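Local coordinates for polymerase X (Deinococcus radiodurans, PDB 2W9M), which probably extends DNA by adding nucleotides from deoxyribonucleoside 5'-triphosphates with release of diphosphate, and also carries bound zinc ions in a PHP domain, at residues Lys109-Leu113 with Leu133-Phe139; Asp98-Val102 with Ser120-Leu124. One frame throughout, in Å; residues are numbered along the deposited sequence.

Contact 1: Lys109-Leu113 with Leu133-Phe139; sequences KIRSL and LAGLKGF
Phe139 lies with its ring against Lys109, Ser112 and Leu113, joining helix 107-115, the second helix of one helix-hairpin-helix motif, to the hairpin of the next. The tight side of the contact is apolar and lies deeper. CD2 of Leu113 touches CZ of Phe139 at 3.7 Å, meeting the ring obliquely. The same methyl lies 3.8 Å from CD1 of Leu136 and also reaches CD2 of Leu133. That Leu133 methyl covers one face of the phenylalanine ring, offset toward its rim, and the side chains of Leu133 and Phe139 both also touch Ile147 of helix 141-157. Lys109 runs over the opposite face, its chain extended beyond CG, with CD 3.7 Å from CE2 of Phe139. The ring is therefore sandwiched between an aliphatic methyl and the stem of a lysine. At the ring edge, in its plane, OG of Ser112 stands 3.6 Å from CE1 of Phe139. With chi1 at 85°, this hydroxyl is turned back along its own helix to donate to O of Lys109, a carbonyl that also accepts from N of Leu113.

The outer side is looser and more polar. NZ of Lys109 makes an off-centre cation-pi contact, 4.2 Å from the centroid of the Phe139 ring and 34° from its normal, and a weak hydrogen bond to O of Gly138. Gly138 takes the third position of the type II turn from Leu136 to Phe139, where at a phi of 97° a side chain would jam against the carbonyl O of Lys137; the turn is closed by Phe139 N donating to Leu136 O. A water reinforces the long direct link: it accepts from NZ of Lys109 at 2.8 Å and donates to O of Gly138 at 3.1 Å.

Contact 2: Asp98-Val102 with Ser120-Leu124; sequences DLLGV and SLERL
CG of Leu99 is anti to the carbonyl carbon (chi1 -62°), which sends CD2 forward to CD1 of Leu121, 3.7 Å away. Leu121 answers with skewed torsions, chi1 -101° and chi2 26°, and sets both methyls astride the CB of Asp98, with CD2 of Leu121 3.7 Å from that carbon. CD1 of Leu121 alone also packs against Leu99 and, at 3.8 Å, against CG2 of Val102. The side chains of Leu99 and Leu121 run antiparallel alongside one another, while Asp98 meets Leu121 nearly perpendicular. Leu99 CD2 also meets CD1 of Leu124, one helical turn on, at 3.8 Å. Cutting Leu121 back to an alanine is likely to open a gap beside Leu99 and Val102 and to take from the CB of Asp98 the two methyls that cover it.

No hydrogen bond spans the contact, and the carboxylate of Asp98 finds its salt bridge in Arg464, far along the chain. Ser120 N-caps helix 121-130, its OG accepting from N of Arg123 at 3.3 Å. Helix 141-157 extends the apolar cluster, with Leu154 on Val102, Phe155 on Leu121 and Val151 on Leu124. Such packing of the end of the first helix of one motif, and the turn after it, on the first helix of the next is consistent with a tandem helix-hairpin-helix domain.

From the N terminus the chain passes 98-102 at the end of helix 94-99, then 109-113 on helix 107-115, then 120-124 at the start of helix 121-130, and finally 133-139 in the loop before helix 141-157. Contact 2 closes first, when 120-124 returns to 98-102; contact 1 closes when 133-139 returns to 109-113. The segments alternate, so the two closures cross rather than nest. Contact 2 ties the end of helix 94-99 and the turn after it to helix 121-130, while contact 1 ties helix 107-115 to the hairpin before helix 141-157. They meet directly where CD1 of Ile110 packs against CD2 of Leu100, and Leu133 against Leu124.

Contact 1: Lys109-Leu113 with Leu133-Phe139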
loop_
_atom_site.group_PDB
_atom_site.type_symbol
_atom_site.label_atom_id
_atom_site.label_comp_id
_atom_site.label_asym_id
_atom_site.label_seq_id
_atom_site.Cartn_x
_atom_site.Cartn_y
_atom_site.Cartn_z
ATOM N N LYS A 109 2.974 15.839 17.294
ATOM C CA LYS A 109 3.711 15.989 16.047
ATOM C C LYS A 109 3.214 14.999 14.998
ATOM O O LYS A 109 3.002 15.362 13.841
ATOM C CB LYS A 109 5.211 15.809 16.280
ATOM C CG LYS A 109 5.869 16.967 17.008
ATOM C CD LYS A 109 7.373 16.944 16.814
ATOM C CE LYS A 109 7.989 18.294 17.140
ATOM N NZ LYS A 109 9.370 18.416 16.589
ATOM N N ILE A 110 3.026 13.749 15.407
ATOM C CA ILE A 110 2.496 12.738 14.505
ATOM C C ILE A 110 1.123 13.155 13.998
ATOM O O ILE A 110 0.771 12.907 12.848
ATOM C CB ILE A 110 2.422 11.363 15.175
ATOM C CG1 ILE A 110 3.836 10.872 15.498
ATOM C CG2 ILE A 110 1.690 10.370 14.276
ATOM C CD1 ILE A 110 3.942 9.381 15.756
ATOM N N ARG A 111 0.355 13.812 14.857
ATOM C CA ARG A 111 -0.966 14.282 14.471
ATOM C C ARG A 111 -0.899 15.457 13.499
ATOM O O ARG A 111 -1.740 15.579 12.612
ATOM C CB ARG A 111 -1.795 14.650 15.700
ATOM C CG ARG A 111 -2.930 15.592 15.390
ATOM C CD ARG A 111 -4.121 15.346 16.288
ATOM N NE ARG A 111 -5.271 16.127 15.849
ATOM C CZ ARG A 111 -6.533 15.728 15.960
ATOM N NH1 ARG A 111 -6.809 14.546 16.492
ATOM N NH2 ARG A 111 -7.517 16.508 15.531
ATOM N N SER A 112 0.102 16.317 13.654
ATOM C CA SER A 112 0.232 17.462 12.761
ATOM C C SER A 112 0.849 17.055 11.422
ATOM O O SER A 112 0.576 17.674 10.389
ATOM C CB SER A 112 1.026 18.597 13.418
ATOM O OG SER A 112 2.419 18.407 13.260
ATOM N N LEU A 113 1.678 16.015 11.439
ATOM C CA LEU A 113 2.204 15.460 10.197
ATOM C C LEU A 113 1.050 14.875 9.386
ATOM O O LEU A 113 0.932 15.117 8.182
ATOM C CB LEU A 113 3.260 14.380 10.470
ATOM C CG LEU A 113 4.597 14.810 11.082
ATOM C CD1 LEU A 113 5.506 13.606 11.266
ATOM C CD2 LEU A 113 5.277 15.856 10.226
ATOM N N LEU A 133 8.879 19.900 5.678
ATOM C CA LEU A 133 8.810 19.473 7.069
ATOM C C LEU A 133 9.153 20.630 7.993
ATOM O O LEU A 133 8.406 20.935 8.924
ATOM C CB LEU A 133 9.778 18.318 7.318
ATOM C CG LEU A 133 9.364 17.254 8.333
ATOM C CD1 LEU A 133 10.586 16.480 8.789
ATOM C CD2 LEU A 133 8.653 17.868 9.520
ATOM N N ALA A 134 10.288 21.272 7.731
ATOM C CA ALA A 134 10.743 22.390 8.551
ATOM C C ALA A 134 9.709 23.514 8.578
ATOM O O ALA A 134 9.585 24.229 9.570
ATOM C CB ALA A 134 12.082 22.910 8.044
ATOM N N GLY A 135 8.959 23.648 7.486
ATOM C CA GLY A 135 7.986 24.717 7.344
ATOM C C GLY A 135 6.751 24.564 8.209
ATOM O O GLY A 135 5.948 25.491 8.323
ATOM N N LEU A 136 6.591 23.394 8.817
ATOM C CA LEU A 136 5.462 23.148 9.710
ATOM C C LEU A 136 5.656 23.791 11.083
ATOM O O LEU A 136 6.785 23.942 11.556
ATOM C CB LEU A 136 5.236 21.646 9.895
ATOM C CG LEU A 136 4.675 20.857 8.716
ATOM C CD1 LEU A 136 4.480 19.412 9.120
ATOM C CD2 LEU A 136 3.369 21.466 8.243
ATOM N N LYS A 137 4.545 24.161 11.716
ATOM C CA LYS A 137 4.551 24.583 13.112
ATOM C C LYS A 137 5.118 23.477 13.991
ATOM O O LYS A 137 4.641 22.341 13.951
ATOM C CB LYS A 137 3.130 24.882 13.587
ATOM C CG LYS A 137 2.766 26.348 13.706
ATOM C CD LYS A 137 1.663 26.504 14.742
ATOM C CE LYS A 137 0.702 27.625 14.399
ATOM N NZ LYS A 137 -0.560 27.492 15.182
ATOM N N GLY A 138 6.126 23.808 14.793
ATOM C CA GLY A 138 6.707 22.849 15.716
ATOM C C GLY A 138 7.961 22.190 15.174
ATOM O O GLY A 138 8.737 21.595 15.922
ATOM N N PHE A 139 8.149 22.288 13.861
ATOM C CA PHE A 139 9.368 21.813 13.222
ATOM C C PHE A 139 10.148 22.993 12.664
ATOM O O PHE A 139 9.565 23.980 12.211
ATOM C CB PHE A 139 9.048 20.853 12.076
ATOM C CG PHE A 139 8.191 19.691 12.474
ATOM C CD1 PHE A 139 6.810 19.788 12.440
ATOM C CD2 PHE A 139 8.766 18.497 12.864
ATOM C CE1 PHE A 139 6.021 18.721 12.800
ATOM C CE2 PHE A 139 7.981 17.425 13.223
ATOM C CZ PHE A 139 6.607 17.535 13.191
HETATM O O HOH W 1 11.253 20.379 17.310
#

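Contact 2: Asp98-Val102 with Ser120-Leu124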
loop_
_atom_site.group_PDB
_atom_site.type_symbol
_atom_site.label_atom_id
_atom_site.label_comp_id
_atom_site.label_asym_id
_atom_site.label_seq_id
_atom_site.Cartn_x
_atom_site.Cartn_y
_atom_site.Cartn_z
ATOM N N ASP A 98 4.182 3.170 11.179
ATOM C CA ASP A 98 5.576 3.474 10.885
ATOM C C ASP A 98 6.053 4.735 11.597
ATOM O O ASP A 98 7.095 4.727 12.252
ATOM C CB ASP A 98 5.779 3.627 9.381
ATOM C CG ASP A 98 5.916 2.291 8.672
ATOM O OD1 ASP A 98 6.176 1.271 9.354
ATOM O OD2 ASP A 98 5.774 2.262 7.430
ATOM N N LEU A 99 5.288 5.815 11.459
ATOM C CA LEU A 99 5.620 7.085 12.100
ATOM C C LEU A 99 5.739 6.926 13.612
ATOM O O LEU A 99 6.539 7.609 14.251
ATOM C CB LEU A 99 4.574 8.153 11.767
ATOM C CG LEU A 99 4.418 8.547 10.298
ATOM C CD1 LEU A 99 3.505 9.763 10.173
ATOM C CD2 LEU A 99 5.778 8.825 9.676
ATOM N N LEU A 100 4.940 6.023 14.177
ATOM C CA LEU A 100 4.968 5.753 15.613
ATOM C C LEU A 100 6.271 5.074 16.031
ATOM O O LEU A 100 6.525 4.877 17.219
ATOM C CB LEU A 100 3.773 4.891 16.026
ATOM C CG LEU A 100 2.398 5.554 15.973
ATOM C CD1 LEU A 100 1.309 4.514 16.131
ATOM C CD2 LEU A 100 2.282 6.609 17.041
ATOM N N GLY A 101 7.094 4.718 15.051
ATOM C CA GLY A 101 8.375 4.090 15.320
ATOM C C GLY A 101 9.551 5.022 15.089
ATOM O O GLY A 101 10.705 4.644 15.303
ATOM N N VAL A 102 9.260 6.242 14.644
ATOM C CA VAL A 102 10.291 7.253 14.433
ATOM C C VAL A 102 10.673 7.922 15.752
ATOM O O VAL A 102 9.907 8.721 16.299
ATOM C CB VAL A 102 9.824 8.340 13.447
ATOM C CG1 VAL A 102 10.912 9.383 13.245
ATOM C CG2 VAL A 102 9.425 7.718 12.125
ATOM N N SER A 120 3.583 8.559 5.557
ATOM C CA SER A 120 4.497 7.418 5.508
ATOM C C SER A 120 5.951 7.815 5.696
ATOM O O SER A 120 6.311 8.981 5.557
ATOM C CB SER A 120 4.329 6.640 4.199
ATOM O OG SER A 120 4.741 7.410 3.082
ATOM N N LEU A 121 6.782 6.834 6.023
ATOM C CA LEU A 121 8.212 7.055 6.174
ATOM C C LEU A 121 8.810 7.715 4.939
ATOM O O LEU A 121 9.576 8.677 5.038
ATOM C CB LEU A 121 8.922 5.730 6.450
ATOM C CG LEU A 121 9.279 5.499 7.917
ATOM C CD1 LEU A 121 8.337 6.268 8.832
ATOM C CD2 LEU A 121 9.293 4.016 8.238
ATOM N N GLU A 122 8.455 7.191 3.774
ATOM C CA GLU A 122 8.969 7.721 2.521
ATOM C C GLU A 122 8.535 9.166 2.283
ATOM O O GLU A 122 9.335 10.004 1.870
ATOM C CB GLU A 122 8.534 6.833 1.353
ATOM C CG GLU A 122 8.693 7.480 -0.007
ATOM C CD GLU A 122 10.104 7.975 -0.260
ATOM O OE1 GLU A 122 10.261 8.888 -1.094
ATOM O OE2 GLU A 122 11.051 7.461 0.376
ATOM N N ARG A 123 7.262 9.447 2.540
ATOM C CA ARG A 123 6.714 10.792 2.373
ATOM C C ARG A 123 7.281 11.771 3.412
ATOM O O ARG A 123 7.410 12.968 3.144
ATOM C CB ARG A 123 5.183 10.744 2.441
ATOM C CG ARG A 123 4.499 12.097 2.416
ATOM C CD ARG A 123 4.474 12.692 1.020
ATOM N NE ARG A 123 3.779 13.977 1.003
ATOM C CZ ARG A 123 4.373 15.158 1.162
ATOM N NH1 ARG A 123 5.687 15.227 1.345
ATOM N NH2 ARG A 123 3.651 16.269 1.136
ATOM N N LEU A 124 7.616 11.254 4.593
ATOM C CA LEU A 124 8.275 12.046 5.625
ATOM C C LEU A 124 9.678 12.397 5.153
ATOM O O LEU A 124 10.142 13.524 5.331
ATOM C CB LEU A 124 8.366 11.259 6.933
ATOM C CG LEU A 124 8.246 11.995 8.272
ATOM C CD1 LEU A 124 8.783 11.119 9.399
ATOM C CD2 LEU A 124 8.954 13.335 8.263
#